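Local coordinates for probable E3 ubiquitin-protein ligase HERC1 (Homo sapiens, PDB 4QT6) that is probably an E3 ubiquitin ligase of the HECT type and carries this SPRY domain, a beta sandwich of a kind that commonly mediates protein-protein recognition, at residues H69-G83 with Y86-F98. Sequence-based numbering, arbitrary orientation.
With ARF (formamide), chain B; ARF (formamide), chain C.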
loop_
_atom_site.group_PDB
_atom_site.type_symbol
_atom_site.label_atom_id
_atom_site.label_comp_id
_atom_site.label_asym_id
_atom_site.label_seq_id
_atom_site.Cartn_x
_atom_site.Cartn_y
_atom_site.Cartn_z
ATOM N N HIS A 69 -3.394 5.195 9.505
ATOM C CA HIS A 69 -2.308 4.222 9.599
ATOM C C HIS A 69 -1.913 3.902 11.042
ATOM O O HIS A 69 -1.489 2.785 11.309
ATOM C CB HIS A 69 -1.087 4.610 8.748
ATOM C CG HIS A 69 -0.374 5.833 9.217
ATOM N ND1 HIS A 69 -0.915 7.095 9.117
ATOM C CD2 HIS A 69 0.857 5.993 9.751
ATOM C CE1 HIS A 69 -0.058 7.979 9.591
ATOM N NE2 HIS A 69 1.023 7.335 9.989
ATOM N N ARG A 70 -2.076 4.856 11.966
ATOM C CA ARG A 70 -1.690 4.649 13.365
ATOM C C ARG A 70 -2.602 3.682 14.124
ATOM O O ARG A 70 -2.174 3.090 15.122
ATOM C CB ARG A 70 -1.641 6.003 14.090
ATOM C CG ARG A 70 -0.590 6.946 13.546
ATOM C CD ARG A 70 0.589 7.074 14.481
ATOM N NE ARG A 70 1.652 7.873 13.877
ATOM C CZ ARG A 70 2.943 7.546 13.852
ATOM N NH1 ARG A 70 3.385 6.423 14.414
ATOM N NH2 ARG A 70 3.813 8.365 13.267
ATOM N N THR A 71 -3.847 3.518 13.664
ATOM C CA THR A 71 -4.840 2.693 14.351
ATOM C C THR A 71 -5.452 1.553 13.541
ATOM O O THR A 71 -5.946 0.593 14.118
ATOM C CB THR A 71 -6.006 3.534 14.888
ATOM O OG1 THR A 71 -6.706 4.179 13.810
ATOM C CG2 THR A 71 -5.483 4.582 15.838
ATOM N N THR A 72 -5.431 1.653 12.208
ATOM C CA THR A 72 -6.229 0.743 11.410
ATOM C C THR A 72 -5.870 -0.744 11.557
ATOM O O THR A 72 -4.711 -1.103 11.586
ATOM C CB THR A 72 -6.169 1.103 9.892
ATOM O OG1 THR A 72 -7.070 0.258 9.175
ATOM C CG2 THR A 72 -4.794 0.981 9.352
ATOM N N SER A 73 -6.912 -1.555 11.667
ATOM C CA SER A 73 -6.838 -3.012 11.506
ATOM C C SER A 73 -7.494 -3.462 10.197
ATOM O O SER A 73 -7.537 -4.660 9.910
ATOM C CB SER A 73 -7.509 -3.694 12.709
ATOM O OG SER A 73 -6.717 -3.476 13.881
ATOM N N ASP A 74 -7.982 -2.507 9.398
ATOM C CA ASP A 74 -8.521 -2.838 8.072
ATOM C C ASP A 74 -7.407 -2.994 7.051
ATOM O O ASP A 74 -7.596 -3.700 6.045
ATOM C CB ASP A 74 -9.507 -1.775 7.593
ATOM C CG ASP A 74 -10.831 -1.843 8.311
ATOM O OD1 ASP A 74 -11.214 -2.945 8.783
ATOM O OD2 ASP A 74 -11.491 -0.789 8.373
HETATM N N MSE A 75 -6.277 -2.356 7.318
HETATM C CA MSE A 75 -5.133 -2.309 6.397
HETATM C C MSE A 75 -3.876 -2.817 7.055
HETATM O O MSE A 75 -3.725 -2.805 8.289
HETATM C CB MSE A 75 -4.895 -0.889 5.876
HETATM C CG MSE A 75 -6.192 -0.257 5.385
HETATM SE SE MSE A 75 -5.782 1.525 4.618
HETATM C CE MSE A 75 -7.331 1.596 3.427
ATOM N N TRP A 76 -2.963 -3.266 6.230
ATOM C CA TRP A 76 -1.615 -3.642 6.620
ATOM C C TRP A 76 -0.706 -2.754 5.786
ATOM O O TRP A 76 -0.693 -2.849 4.544
ATOM C CB TRP A 76 -1.341 -5.111 6.282
ATOM C CG TRP A 76 -1.932 -6.149 7.203
ATOM C CD1 TRP A 76 -1.248 -6.862 8.152
ATOM C CD2 TRP A 76 -3.276 -6.637 7.233
ATOM N NE1 TRP A 76 -2.085 -7.721 8.785
ATOM C CE2 TRP A 76 -3.332 -7.635 8.239
ATOM C CE3 TRP A 76 -4.449 -6.314 6.546
ATOM C CZ2 TRP A 76 -4.507 -8.306 8.547
ATOM C CZ3 TRP A 76 -5.615 -6.999 6.854
ATOM C CH2 TRP A 76 -5.628 -7.996 7.837
ATOM N N LEU A 77 0.034 -1.860 6.431
ATOM C CA LEU A 77 0.651 -0.750 5.720
ATOM C C LEU A 77 2.133 -0.616 5.978
ATOM O O LEU A 77 2.634 -0.929 7.066
ATOM C CB LEU A 77 -0.037 0.556 6.083
ATOM C CG LEU A 77 -1.496 0.672 5.698
ATOM C CD1 LEU A 77 -2.121 1.919 6.316
ATOM C CD2 LEU A 77 -1.660 0.676 4.181
ATOM N N TYR A 78 2.817 -0.078 4.980
ATOM C CA TYR A 78 4.262 0.117 4.956
ATOM C C TYR A 78 4.492 1.574 4.534
ATOM O O TYR A 78 4.063 2.031 3.461
ATOM C CB TYR A 78 4.886 -0.933 4.004
ATOM C CG TYR A 78 6.350 -0.875 3.666
ATOM C CD1 TYR A 78 7.286 -0.419 4.584
ATOM C CD2 TYR A 78 6.820 -1.395 2.451
ATOM C CE1 TYR A 78 8.637 -0.386 4.254
ATOM C CE2 TYR A 78 8.167 -1.379 2.126
ATOM C CZ TYR A 78 9.075 -0.887 3.044
ATOM O OH TYR A 78 10.418 -0.867 2.695
ATOM N N ARG A 79 5.140 2.317 5.427
ATOM C CA ARG A 79 5.238 3.781 5.333
ATOM C C ARG A 79 6.527 4.255 4.647
ATOM O O ARG A 79 7.647 3.895 5.070
ATOM C CB ARG A 79 5.133 4.348 6.754
ATOM C CG ARG A 79 5.203 5.851 6.886
ATOM C CD ARG A 79 4.980 6.234 8.342
ATOM N NE ARG A 79 5.274 7.635 8.619
ATOM C CZ ARG A 79 5.617 8.115 9.818
ATOM N NH1 ARG A 79 5.724 7.300 10.876
ATOM N NH2 ARG A 79 5.862 9.414 9.953
ATOM N N ALA A 80 6.370 5.082 3.602
ATOM C CA ALA A 80 7.481 5.526 2.788
ATOM C C ALA A 80 8.517 6.284 3.616
ATOM O O ALA A 80 9.714 6.013 3.527
ATOM C CB ALA A 80 6.975 6.402 1.659
ATOM N N TYR A 81 8.034 7.217 4.423
ATOM C CA TYR A 81 8.908 8.194 5.084
ATOM C C TYR A 81 9.942 7.549 6.004
ATOM O O TYR A 81 11.087 7.977 6.024
ATOM C CB TYR A 81 8.065 9.183 5.881
ATOM C CG TYR A 81 8.889 10.103 6.752
ATOM C CD1 TYR A 81 9.628 11.119 6.186
ATOM C CD2 TYR A 81 8.963 9.917 8.121
ATOM C CE1 TYR A 81 10.408 11.954 6.967
ATOM C CE2 TYR A 81 9.740 10.753 8.919
ATOM C CZ TYR A 81 10.450 11.776 8.326
ATOM O OH TYR A 81 11.236 12.630 9.091
ATOM N N SER A 82 9.513 6.540 6.751
ATOM C CA SER A 82 10.302 5.914 7.809
ATOM C C SER A 82 10.582 4.420 7.644
ATOM O O SER A 82 11.376 3.841 8.400
ATOM C CB SER A 82 9.540 6.097 9.113
ATOM O OG SER A 82 8.241 5.512 9.029
ATOM N N GLY A 83 9.891 3.756 6.718
ATOM C CA GLY A 83 9.966 2.307 6.651
ATOM C C GLY A 83 9.165 1.554 7.715
ATOM O O GLY A 83 9.207 0.322 7.741
ATOM N N TYR A 86 2.491 -0.915 9.915
ATOM C CA TYR A 86 1.290 -0.588 10.668
ATOM C C TYR A 86 0.247 -1.655 10.439
ATOM O O TYR A 86 -0.099 -1.979 9.299
ATOM C CB TYR A 86 0.716 0.785 10.263
ATOM C CG TYR A 86 1.698 1.884 10.570
ATOM C CD1 TYR A 86 2.691 2.213 9.675
ATOM C CD2 TYR A 86 1.687 2.523 11.804
ATOM C CE1 TYR A 86 3.641 3.173 9.964
ATOM C CE2 TYR A 86 2.636 3.481 12.111
ATOM C CZ TYR A 86 3.606 3.809 11.195
ATOM O OH TYR A 86 4.569 4.747 11.500
ATOM N N HIS A 87 -0.213 -2.239 11.536
ATOM C CA HIS A 87 -1.430 -3.004 11.546
ATOM C C HIS A 87 -1.867 -3.103 13.009
ATOM O O HIS A 87 -1.126 -3.628 13.824
ATOM C CB HIS A 87 -1.263 -4.405 10.934
ATOM C CG HIS A 87 -2.538 -5.164 10.947
ATOM N ND1 HIS A 87 -3.582 -4.873 10.094
ATOM C CD2 HIS A 87 -2.985 -6.140 11.773
ATOM C CE1 HIS A 87 -4.611 -5.639 10.390
ATOM N NE2 HIS A 87 -4.269 -6.428 11.390
ATOM N N ASN A 88 -3.032 -2.574 13.329
ATOM C CA ASN A 88 -3.449 -2.446 14.740
ATOM C C ASN A 88 -2.351 -1.698 15.501
ATOM O O ASN A 88 -1.999 -2.058 16.639
ATOM C CB ASN A 88 -3.724 -3.822 15.353
ATOM C CG ASN A 88 -4.367 -3.733 16.719
ATOM O OD1 ASN A 88 -5.171 -2.846 16.972
ATOM N ND2 ASN A 88 -4.025 -4.673 17.599
ATOM N N GLY A 89 -1.782 -0.682 14.855
ATOM C CA GLY A 89 -0.719 0.115 15.435
ATOM C C GLY A 89 0.636 -0.099 14.811
ATOM O O GLY A 89 0.837 -1.030 14.019
ATOM N N GLU A 90 1.584 0.757 15.172
ATOM C CA GLU A 90 2.944 0.686 14.670
ATOM C C GLU A 90 3.628 -0.537 15.226
ATOM O O GLU A 90 3.575 -0.806 16.448
ATOM C CB GLU A 90 3.764 1.932 15.044
ATOM C CG GLU A 90 5.100 2.043 14.320
ATOM C CD GLU A 90 5.826 3.352 14.594
ATOM O OE1 GLU A 90 5.701 4.308 13.787
ATOM O OE2 GLU A 90 6.528 3.434 15.631
ATOM N N GLN A 91 4.268 -1.288 14.347
ATOM C CA GLN A 91 4.955 -2.506 14.740
ATOM C C GLN A 91 6.402 -2.216 15.107
ATOM O O GLN A 91 6.936 -1.159 14.797
ATOM C CB GLN A 91 4.910 -3.524 13.597
ATOM C CG GLN A 91 3.496 -3.905 13.210
ATOM C CD GLN A 91 2.694 -4.365 14.402
ATOM O OE1 GLN A 91 1.736 -3.721 14.811
ATOM N NE2 GLN A 91 3.123 -5.466 15.008
ATOM N N THR A 92 7.048 -3.186 15.747
ATOM C CA THR A 92 8.448 -3.045 16.087
ATOM C C THR A 92 9.328 -3.072 14.854
ATOM O O THR A 92 10.224 -2.233 14.700
ATOM C CB THR A 92 8.890 -4.160 17.049
ATOM O OG1 THR A 92 8.060 -4.118 18.217
ATOM C CG2 THR A 92 10.344 -3.967 17.449
ATOM N N LEU A 93 9.076 -4.035 13.975
ATOM C CA LEU A 93 9.902 -4.197 12.779
ATOM C C LEU A 93 9.817 -2.963 11.887
ATOM O O LEU A 93 8.730 -2.486 11.556
ATOM C CB LEU A 93 9.482 -5.430 11.983
ATOM C CG LEU A 93 10.194 -5.698 10.657
ATOM C CD1 LEU A 93 11.688 -5.949 10.826
ATOM C CD2 LEU A 93 9.536 -6.873 9.953
ATOM N N THR A 94 10.973 -2.453 11.495
ATOM C CA THR A 94 11.052 -1.330 10.574
ATOM C C THR A 94 11.806 -1.814 9.342
ATOM O O THR A 94 12.826 -2.501 9.453
ATOM C CB THR A 94 11.761 -0.139 11.255
ATOM O OG1 THR A 94 11.061 0.191 12.461
ATOM C CG2 THR A 94 11.792 1.092 10.370
ATOM N N LEU A 95 11.292 -1.501 8.156
ATOM C CA LEU A 95 11.959 -1.874 6.924
ATOM C C LEU A 95 12.583 -0.630 6.306
ATOM O O LEU A 95 12.659 0.414 6.960
ATOM C CB LEU A 95 10.966 -2.573 5.978
ATOM C CG LEU A 95 10.302 -3.865 6.466
ATOM C CD1 LEU A 95 9.311 -4.397 5.428
ATOM C CD2 LEU A 95 11.337 -4.932 6.812
ATOM N N SER A 96 13.067 -0.721 5.072
ATOM C CA SER A 96 13.685 0.440 4.455
ATOM C C SER A 96 12.642 1.515 4.172
ATOM O O SER A 96 11.496 1.211 3.860
ATOM C CB SER A 96 14.382 0.067 3.145
ATOM O OG SER A 96 15.425 -0.881 3.372
ATOM N N SER A 97 13.052 2.770 4.285
ATOM C CA SER A 97 12.250 3.873 3.784
ATOM C C SER A 97 12.233 3.805 2.258
ATOM O O SER A 97 13.056 3.127 1.648
ATOM C CB SER A 97 12.818 5.218 4.251
ATOM O OG SER A 97 14.117 5.423 3.731
ATOM N N PHE A 98 11.273 4.480 1.641
ATOM C CA PHE A 98 11.240 4.550 0.190
ATOM C C PHE A 98 10.619 5.860 -0.254
ATOM O O PHE A 98 10.016 6.579 0.554
ATOM C CB PHE A 98 10.538 3.325 -0.423
ATOM C CG PHE A 98 9.127 3.098 0.075
ATOM C CD1 PHE A 98 8.895 2.367 1.228
ATOM C CD2 PHE A 98 8.033 3.584 -0.622
ATOM C CE1 PHE A 98 7.610 2.132 1.688
ATOM C CE2 PHE A 98 6.741 3.351 -0.167
ATOM C CZ PHE A 98 6.523 2.635 0.989
HETATM N N ARF B . 6.668 12.876 6.407
HETATM C C ARF B . 6.465 12.240 7.559
HETATM O O ARF B . 5.754 11.248 7.609
HETATM N N ARF C . 11.564 -3.506 2.347
HETATM C C ARF C . 12.731 -3.968 2.812
HETATM O O ARF C . 13.422 -3.253 3.527
HETATM O O HOH W 1 -2.397 0.292 12.247
HETATM O O HOH W 2 14.200 2.702 7.762
#
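Trp76 and His87 form an offset stack, the imidazole almost parallel over one indole face, its centroid 3.5 Å from that of the five-membered ring. Histidine suits this place because it is both flat and polar: in its ring plane, ND1 donates a nearly straight bond of 2.7 Å to Met75 O, which fixes the ring's rotation. Replacing Trp76 by an alanine would probably leave that imidazole face without its stacking partner and open a gap beside Phe128. Tyrosine suits position Tyr86 by combining a face, which receives the edge of His69, with a hydroxyl that accepts from Arg79 NH1 at 2.9 Å and gives a weak bond to Glu90 OE1. Arg79 reaches it on a chain extended from CG to NE, and NH2 binds one formamide. The same Glu90 OE1 takes Arg70 NH1 from above the carboxylate plane in a salt bridge of 3.2 Å, so one carboxylate serves both. Tyr78 is covered by Phe98 CE1 over the centre of one face and by Leu95 CD1 toward the rim of the other; its OH donates to Ser96 O (2.6 Å) and accepts from a second formamide. Phe98 in turn lays its face on Ala80 CA, 3.5 Å from the ring centroid, where a small residue lets it close in. Leu77 and Tyr86, an antiparallel hydrogen-bonded pair, join strand 75-79 to edge strand 84-86; Phe117 and Phe128 of the second sheet pack against Tyr78 and Trp76.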